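PDB 4ZWS: recombination protein uvsY from Enterobacteria phage T4, which promotes loading of the phage recombinase UvsX onto single-stranded DNA, stimulates its activities and helps it displace bound gp32. Local coordinates for residues R2-Q7 with L100-I105; S33-K38 with D108-A113. One frame throughout, in Å; residues are numbered along the deposited sequence.

Contact 1: R2-Q7 with L100-I105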
loop_
_atom_site.group_PDB
_atom_site.type_symbol
_atom_site.label_atom_id
_atom_site.label_comp_id
_atom_site.label_asym_id
_atom_site.label_seq_id
_atom_site.Cartn_x
_atom_site.Cartn_y
_atom_site.Cartn_z
ATOM N N ARG A 2 23.547 16.647 -14.607
ATOM C CA ARG A 2 22.469 17.625 -14.677
ATOM C C ARG A 2 21.175 16.942 -15.105
ATOM O O ARG A 2 21.166 16.113 -16.027
ATOM C CB ARG A 2 22.816 18.782 -15.634
ATOM C CG ARG A 2 23.711 19.818 -14.992
ATOM C CD ARG A 2 24.265 20.854 -15.961
ATOM N NE ARG A 2 25.060 20.270 -17.031
ATOM C CZ ARG A 2 25.914 20.959 -17.780
ATOM N NH1 ARG A 2 26.092 22.256 -17.552
ATOM N NH2 ARG A 2 26.593 20.350 -18.748
ATOM N N LEU A 3 20.084 17.281 -14.431
ATOM C CA LEU A 3 18.795 16.671 -14.739
ATOM C C LEU A 3 18.451 16.793 -16.223
ATOM O O LEU A 3 18.004 15.834 -16.853
ATOM C CB LEU A 3 17.687 17.303 -13.898
ATOM C CG LEU A 3 16.284 16.812 -14.264
ATOM C CD1 LEU A 3 16.200 15.306 -14.104
ATOM C CD2 LEU A 3 15.244 17.505 -13.413
ATOM N N GLU A 4 18.664 17.977 -16.777
ATOM C CA GLU A 4 18.297 18.224 -18.155
ATOM C C GLU A 4 19.123 17.354 -19.112
ATOM O O GLU A 4 18.628 16.943 -20.159
ATOM C CB GLU A 4 18.457 19.705 -18.487
ATOM C CG GLU A 4 17.451 20.583 -17.753
ATOM C CD GLU A 4 17.753 20.734 -16.256
ATOM O OE1 GLU A 4 18.867 20.347 -15.822
ATOM O OE2 GLU A 4 16.860 21.214 -15.510
ATOM N N ASP A 5 20.362 17.036 -18.737
ATOM C CA ASP A 5 21.182 16.148 -19.550
ATOM C C ASP A 5 20.571 14.753 -19.597
ATOM O O ASP A 5 20.504 14.132 -20.663
ATOM C CB ASP A 5 22.613 16.065 -19.025
ATOM C CG ASP A 5 23.396 17.347 -19.234
ATOM O OD1 ASP A 5 24.322 17.605 -18.438
ATOM O OD2 ASP A 5 23.109 18.079 -20.208
ATOM N N LEU A 6 20.136 14.263 -18.438
ATOM C CA LEU A 6 19.487 12.957 -18.353
ATOM C C LEU A 6 18.192 12.917 -19.153
ATOM O O LEU A 6 17.928 11.954 -19.875
ATOM C CB LEU A 6 19.206 12.592 -16.890
ATOM C CG LEU A 6 20.461 12.365 -16.041
ATOM C CD1 LEU A 6 20.090 11.959 -14.626
ATOM C CD2 LEU A 6 21.290 11.292 -16.683
ATOM N N GLN A 7 17.400 13.977 -19.042
ATOM C CA GLN A 7 16.155 14.070 -19.787
ATOM C C GLN A 7 16.427 13.926 -21.273
ATOM O O GLN A 7 15.768 13.149 -21.972
ATOM C CB GLN A 7 15.452 15.384 -19.493
ATOM C CG GLN A 7 14.992 15.459 -18.078
ATOM C CD GLN A 7 14.274 16.747 -17.763
ATOM O OE1 GLN A 7 14.376 17.729 -18.505
ATOM N NE2 GLN A 7 13.548 16.758 -16.641
ATOM N N LEU A 100 21.823 17.298 -2.129
ATOM C CA LEU A 100 21.255 15.994 -1.783
ATOM C C LEU A 100 19.873 15.701 -2.367
ATOM O O LEU A 100 19.667 14.648 -2.984
ATOM C CB LEU A 100 21.156 15.849 -0.270
ATOM C CG LEU A 100 20.877 14.429 0.220
ATOM C CD1 LEU A 100 21.934 13.411 -0.151
ATOM C CD2 LEU A 100 20.684 14.476 1.703
ATOM N N GLN A 101 18.961 16.663 -2.245
ATOM C CA GLN A 101 17.604 16.514 -2.753
ATOM C C GLN A 101 17.625 16.438 -4.279
ATOM O O GLN A 101 16.894 15.649 -4.878
ATOM C CB GLN A 101 16.756 17.682 -2.309
ATOM C CG GLN A 101 16.601 17.841 -0.808
ATOM C CD GLN A 101 15.470 17.075 -0.230
ATOM O OE1 GLN A 101 15.590 15.882 0.065
ATOM N NE2 GLN A 101 14.346 17.762 -0.032
ATOM N N TYR A 102 18.502 17.243 -4.889
ATOM C CA TYR A 102 18.650 17.306 -6.341
ATOM C C TYR A 102 19.092 15.969 -6.898
ATOM O O TYR A 102 18.547 15.490 -7.895
ATOM C CB TYR A 102 19.683 18.358 -6.722
ATOM C CG TYR A 102 19.813 18.606 -8.206
ATOM C CD1 TYR A 102 20.869 18.054 -8.925
ATOM C CD2 TYR A 102 18.867 19.359 -8.905
ATOM C CE1 TYR A 102 21.000 18.263 -10.298
ATOM C CE2 TYR A 102 18.989 19.583 -10.275
ATOM C CZ TYR A 102 20.059 19.028 -10.965
ATOM O OH TYR A 102 20.196 19.238 -12.323
ATOM N N TRP A 103 20.087 15.379 -6.248
ATOM C CA TRP A 103 20.554 14.044 -6.578
ATOM C C TRP A 103 19.458 13.013 -6.357
ATOM O O TRP A 103 19.333 12.062 -7.128
ATOM C CB TRP A 103 21.818 13.770 -5.790
ATOM C CG TRP A 103 23.003 14.396 -6.458
ATOM C CD1 TRP A 103 23.566 15.599 -6.168
ATOM C CD2 TRP A 103 23.905 13.751 -7.365
ATOM N NE1 TRP A 103 24.684 15.804 -6.938
ATOM C CE2 TRP A 103 24.927 14.674 -7.666
ATOM C CE3 TRP A 103 23.923 12.503 -7.987
ATOM C CZ2 TRP A 103 25.957 14.386 -8.558
ATOM C CZ3 TRP A 103 24.949 12.220 -8.873
ATOM C CH2 TRP A 103 25.953 13.158 -9.146
ATOM N N GLY A 104 18.650 13.213 -5.320
ATOM C CA GLY A 104 17.516 12.344 -5.092
ATOM C C GLY A 104 16.578 12.393 -6.288
ATOM O O GLY A 104 16.015 11.380 -6.690
ATOM N N ILE A 105 16.425 13.581 -6.865
ATOM C CA ILE A 105 15.602 13.768 -8.050
ATOM C C ILE A 105 16.195 13.012 -9.222
ATOM O O ILE A 105 15.466 12.373 -9.977
ATOM C CB ILE A 105 15.429 15.257 -8.399
ATOM C CG1 ILE A 105 14.475 15.910 -7.391
ATOM C CG2 ILE A 105 14.810 15.411 -9.770
ATOM C CD1 ILE A 105 14.213 17.385 -7.635
#

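Contact 2: S33-K38 with D108-A113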
loop_
_atom_site.group_PDB
_atom_site.type_symbol
_atom_site.label_atom_id
_atom_site.label_comp_id
_atom_site.label_asym_id
_atom_site.label_seq_id
_atom_site.Cartn_x
_atom_site.Cartn_y
_atom_site.Cartn_z
ATOM N N SER A 33 21.103 -1.682 -18.646
ATOM C CA SER A 33 22.370 -1.775 -17.944
ATOM C C SER A 33 22.995 -0.377 -17.734
ATOM O O SER A 33 23.462 -0.062 -16.638
ATOM C CB SER A 33 23.295 -2.715 -18.700
ATOM O OG SER A 33 24.594 -2.638 -18.187
ATOM N N LYS A 34 22.993 0.452 -18.782
ATOM C CA LYS A 34 23.578 1.792 -18.722
ATOM C C LYS A 34 22.915 2.633 -17.634
ATOM O O LYS A 34 23.588 3.269 -16.827
ATOM C CB LYS A 34 23.429 2.524 -20.049
ATOM C CG LYS A 34 24.340 3.736 -20.168
ATOM C CD LYS A 34 23.592 4.960 -20.632
ATOM C CE LYS A 34 23.059 4.841 -22.022
ATOM N NZ LYS A 34 22.226 6.028 -22.326
ATOM N N TRP A 35 21.586 2.639 -17.633
ATOM C CA TRP A 35 20.826 3.434 -16.674
ATOM C C TRP A 35 20.853 2.802 -15.287
ATOM O O TRP A 35 20.756 3.497 -14.284
ATOM C CB TRP A 35 19.389 3.637 -17.155
ATOM C CG TRP A 35 19.295 4.661 -18.250
ATOM C CD1 TRP A 35 19.323 4.431 -19.589
ATOM C CD2 TRP A 35 19.156 6.079 -18.090
ATOM N NE1 TRP A 35 19.210 5.612 -20.276
ATOM C CE2 TRP A 35 19.105 6.640 -19.377
ATOM C CE3 TRP A 35 19.066 6.925 -16.984
ATOM C CZ2 TRP A 35 18.973 8.010 -19.589
ATOM C CZ3 TRP A 35 18.933 8.290 -17.198
ATOM C CH2 TRP A 35 18.888 8.814 -18.490
ATOM N N LEU A 36 21.018 1.488 -15.226
ATOM C CA LEU A 36 21.183 0.842 -13.941
ATOM C C LEU A 36 22.453 1.353 -13.280
ATOM O O LEU A 36 22.459 1.623 -12.078
ATOM C CB LEU A 36 21.215 -0.673 -14.109
ATOM C CG LEU A 36 21.143 -1.503 -12.834
ATOM C CD1 LEU A 36 19.955 -1.094 -11.979
ATOM C CD2 LEU A 36 21.017 -2.952 -13.228
ATOM N N ASN A 37 23.497 1.559 -14.079
ATOM C CA ASN A 37 24.756 2.134 -13.590
ATOM C C ASN A 37 24.658 3.584 -13.150
ATOM O O ASN A 37 25.253 3.954 -12.142
ATOM C CB ASN A 37 25.842 1.989 -14.643
ATOM C CG ASN A 37 26.271 0.565 -14.800
ATOM O OD1 ASN A 37 25.997 -0.256 -13.923
ATOM N ND2 ASN A 37 26.895 0.239 -15.932
ATOM N N LYS A 38 23.931 4.403 -13.904
ATOM C CA LYS A 38 23.697 5.781 -13.491
ATOM C C LYS A 38 23.091 5.773 -12.093
ATOM O O LYS A 38 23.607 6.412 -11.184
ATOM C CB LYS A 38 22.767 6.504 -14.463
ATOM C CG LYS A 38 23.412 6.929 -15.756
ATOM C CD LYS A 38 22.381 7.546 -16.689
ATOM C CE LYS A 38 23.020 8.396 -17.777
ATOM N NZ LYS A 38 24.012 7.657 -18.606
ATOM N N ASP A 108 15.416 9.339 -8.816
ATOM C CA ASP A 108 14.043 9.021 -9.196
ATOM C C ASP A 108 13.851 9.037 -10.701
ATOM O O ASP A 108 13.164 8.172 -11.246
ATOM C CB ASP A 108 13.044 9.976 -8.547
ATOM C CG ASP A 108 12.991 9.816 -7.041
ATOM O OD1 ASP A 108 13.461 8.756 -6.553
ATOM O OD2 ASP A 108 12.441 10.714 -6.356
ATOM N N PHE A 109 14.497 9.979 -11.376
ATOM C CA PHE A 109 14.406 10.025 -12.824
ATOM C C PHE A 109 14.942 8.732 -13.428
ATOM O O PHE A 109 14.346 8.190 -14.354
ATOM C CB PHE A 109 15.160 11.217 -13.404
ATOM C CG PHE A 109 15.033 11.315 -14.894
ATOM C CD1 PHE A 109 16.000 10.758 -15.723
ATOM C CD2 PHE A 109 13.919 11.917 -15.471
ATOM C CE1 PHE A 109 15.871 10.821 -17.109
ATOM C CE2 PHE A 109 13.786 11.985 -16.853
ATOM C CZ PHE A 109 14.769 11.437 -17.670
ATOM N N CYS A 110 16.054 8.240 -12.899
ATOM C CA CYS A 110 16.643 7.005 -13.395
ATOM C C CYS A 110 15.756 5.791 -13.117
ATOM O O CYS A 110 15.740 4.850 -13.921
ATOM C CB CYS A 110 18.019 6.777 -12.768
ATOM S SG CYS A 110 19.267 7.932 -13.326
ATOM N N SER A 111 15.025 5.800 -11.995
ATOM C CA SER A 111 14.041 4.743 -11.759
ATOM C C SER A 111 13.041 4.751 -12.878
ATOM O O SER A 111 12.763 3.708 -13.473
ATOM C CB SER A 111 13.321 4.885 -10.431
ATOM O OG SER A 111 14.140 4.422 -9.381
ATOM N N GLY A 112 12.544 5.943 -13.185
ATOM C CA GLY A 112 11.590 6.114 -14.256
ATOM C C GLY A 112 12.162 5.678 -15.584
ATOM O O GLY A 112 11.473 5.052 -16.395
ATOM N N ALA A 113 13.433 5.989 -15.796
ATOM C CA ALA A 113 14.103 5.614 -17.025
ATOM C C ALA A 113 14.122 4.096 -17.150
ATOM O O ALA A 113 13.848 3.539 -18.213
ATOM C CB ALA A 113 15.508 6.179 -17.062
#

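Contact 1: R2-Q7 with L100-I105
Residues 2-7 and 100-105 run almost exactly parallel, 4° apart in direction, with their short helix axes 11.7 Å from each other at closest approach. They join the start of the N-terminal helix 3-14 to the long helix 91-135 in the all-helical alpha barrel of the UvsY heptamer. At this spacing the backbones stay apart, the nearest CA atoms being those of Leu3 and Ile105 at 8.0 Å, and the gap is bridged mainly by one long side chain. Tyr102 has CG anti to its backbone N (chi1 -174°), which lets the ring reach across to the beginning of helix 3-14. There its hydroxyl accepts a nearly straight hydrogen bond from the Leu3 amide (N to OH 2.9 Å), supplying an acceptor to an N-H in the first helical turn, just after Arg2 at the N-cap position. Leu3 CB lies against the same phenol end, 4.1 Å from Tyr102 CZ. The carboxylate of Glu4 passes near the hydroxyl without bonding to it and is engaged by Lys44 of a second subunit, tying this helix start to the oligomer. Arg2 points away from 100-105 and runs alongside the first turn of helix 3-14, where NE forms a salt bridge with Asp5 OD1. A second, apolar touch brings a terminal methyl of Leu3, CD2, to the beta-branch methyl of Ile105, CG2, at 4.2 Å.

Contact 2: S33-K38 with D108-A113
The long helices 21-64 and 91-135 pack here as an antiparallel pair in the helical bundle of the UvsY subunit, the short axes of 33-38 and 108-113 being 9.3 Å apart and crossing at -163°. No hydrogen bond links the two segments; the buried contact is carried by Trp35, whose indole enters between the helices with CG beside its backbone N (chi1 -76°).

Two aliphatic groups sandwich the indole. From helix 91-135 the Ala113 methyl comes down on one face in a CH-pi contact, its CB 3.9 Å from the centroid of the six-membered ring. The opposite face is covered from within the tryptophan's own helix by Lys38, whose CD sits above the rim one turn further on, so the methylene chain of the lysine serves as the second wall.

The rim of the ring meets sulfur. Cys110 SG, placed on the side of its own backbone N, approaches in the plane of the indole, 3.8 Å from Trp35 CE3, in an edge-on sulfur-aromatic contact. The same sulfur also packs against Lys38 CB at 3.9 Å, touching both residues through which 33-38 meets this part of helix 91-135.

The polar ends of both residues turn to helix 3-14: the Lys38 ammonium group forms a salt bridge with Glu9, and the indole's own polar atom, NE1, is hydrogen-bonded to Asp13, an anchor that would help to fix the rotation of the ring.

A last apolar contact is between aromatic rings. Phe109, with CG anti to its backbone N, presents its own edge: Trp35 CH2 lies near the phenyl plane, 3.9 Å from Phe109 CE1.

Contacts 1 and 2 lie about 11 Å apart between centres and share helix 91-135, which packs against helix 3-14 in the first and against helix 21-64 in the second. Leu6, although it touches nothing in 100-105, joins them directly: its CD2 is 3.5 Å from Lys38 CE, and its carbonyl O is 3.6 Å from Phe109 CE1. Gln7 continues the join, its CA 3.7 Å from Phe109 CZ. The three helices thus meet around Leu6 and Phe109, where helix 3-14 lies over the aromatic pair of contact 2. Both contacts also reach the second subunit, through Gln7 to its Ser41 and Asp108 to its Lys43, so this junction adjoins the subunit interface of the heptamer.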